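Local coordinates for protein putative esterase (Uncultured bacterium, PDB 7C4D) that is a putative carboxylesterase with an alpha/beta hydrolase fold and probably cleaves ester bonds with a serine nucleophile, at residues A[56-59]-A[65-68]. Numbering follows the deposited sequence.
Sequences DQRN and HADD
The guanidinium of Arg-58 meets the backbone O of Asp-68 at its edge, the amide of Asn-59 has Ala-66 O in its plane, and the methyl of Ala-66 reaches Arg-58 NH1 obliquely, CB to NH1 3.6 Å. Both segments belong to the loop that joins strand 51-55 to helix 71-84 in this alpha/beta hydrolase fold, and the contact ties two parts of that loop together. Asn-59 grips both polar backbone atoms of Ala-66: OD1 accepts from Ala-66 N at 2.8 Å, and ND2 donates to Ala-66 O at 2.9 Å, sitting above the carbonyl plane of Ala-66. A chi1 of -67° puts CG of Asn-59 beside its own backbone N, and from there the amide reaches Ala-66. This pairing settles which end of the amide is oxygen and which nitrogen, and OD1 accepts a further bond from Asn-191 ND2. An alanine here would probably leave Ala-66 N and O without these Asn-59 partners and the two parts of the loop without this cross-link. His-65 approaches OD1 of Asn-59 with its CB, 3.5 Å away, its ring oblique to that oxygen and its NE2 bonded to Lys-189 O. Arg-58, bent at chi3 (55°), pairs through NE with Asp-77 of helix 71-84 in a salt bridge. Its NH1 donates to the backbone O of Asp-68 at 2.8 Å, with an angle of 147° at the hydrogen.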
# COMPACT_ATOMS: atom_id res chain seq x y z
N ASP A 56 1.95 9.47 0.05
CA ASP A 56 0.56 9.24 0.45
C ASP A 56 -0.21 9.09 -0.87
O ASP A 56 -0.07 9.93 -1.75
CB ASP A 56 -0.01 10.39 1.29
CG ASP A 56 0.51 10.51 2.73
OD1 ASP A 56 1.22 9.62 3.18
OD2 ASP A 56 0.15 11.47 3.41
N GLN A 57 -0.89 7.97 -1.08
CA GLN A 57 -1.61 7.80 -2.34
C GLN A 57 -2.95 8.54 -2.29
O GLN A 57 -3.39 8.93 -1.20
CB GLN A 57 -1.77 6.31 -2.63
CG GLN A 57 -0.43 5.66 -2.95
CD GLN A 57 -0.64 4.21 -3.23
OE1 GLN A 57 -0.86 3.80 -4.37
NE2 GLN A 57 -0.65 3.44 -2.15
N ARG A 58 -3.59 8.72 -3.47
CA ARG A 58 -4.88 9.41 -3.54
C ARG A 58 -5.85 8.84 -2.50
O ARG A 58 -5.84 7.64 -2.22
CB ARG A 58 -5.43 9.39 -4.97
CG ARG A 58 -5.96 8.04 -5.45
CD ARG A 58 -6.82 8.22 -6.69
NE ARG A 58 -6.04 8.92 -7.68
CZ ARG A 58 -6.55 9.57 -8.72
NH1 ARG A 58 -7.85 9.59 -8.90
NH2 ARG A 58 -5.75 10.20 -9.57
N ASN A 59 -6.60 9.76 -1.85
CA ASN A 59 -7.63 9.49 -0.85
C ASN A 59 -7.05 9.09 0.51
O ASN A 59 -7.79 8.69 1.41
CB ASN A 59 -8.71 8.51 -1.34
CG ASN A 59 -9.57 9.08 -2.45
OD1 ASN A 59 -9.84 10.29 -2.51
ND2 ASN A 59 -9.99 8.22 -3.36
N HIS A 65 -8.21 14.18 -2.49
CA HIS A 65 -9.32 13.26 -2.63
C HIS A 65 -9.80 13.27 -4.08
O HIS A 65 -9.56 14.25 -4.79
CB HIS A 65 -10.41 13.61 -1.63
CG HIS A 65 -10.07 13.23 -0.23
ND1 HIS A 65 -11.02 12.91 0.69
CD2 HIS A 65 -8.87 13.10 0.40
CE1 HIS A 65 -10.46 12.62 1.85
NE2 HIS A 65 -9.14 12.74 1.70
N ALA A 66 -10.36 12.13 -4.51
CA ALA A 66 -10.98 11.92 -5.81
C ALA A 66 -11.93 10.72 -5.71
O ALA A 66 -11.90 10.00 -4.71
CB ALA A 66 -9.94 11.76 -6.90
N ASP A 67 -12.82 10.55 -6.70
CA ASP A 67 -13.85 9.53 -6.68
C ASP A 67 -13.31 8.23 -7.27
O ASP A 67 -13.56 7.17 -6.73
CB ASP A 67 -15.10 9.96 -7.46
CG ASP A 67 -15.79 11.17 -6.85
OD1 ASP A 67 -16.17 11.10 -5.66
OD2 ASP A 67 -15.91 12.19 -7.56
N ASP A 68 -12.62 8.36 -8.41
CA ASP A 68 -11.92 7.26 -9.05
C ASP A 68 -10.63 6.94 -8.27
O ASP A 68 -9.79 7.82 -8.03
CB ASP A 68 -11.55 7.63 -10.49
CG ASP A 68 -10.87 6.50 -11.22
OD1 ASP A 68 -11.21 5.36 -10.92
OD2 ASP A 68 -9.99 6.77 -12.06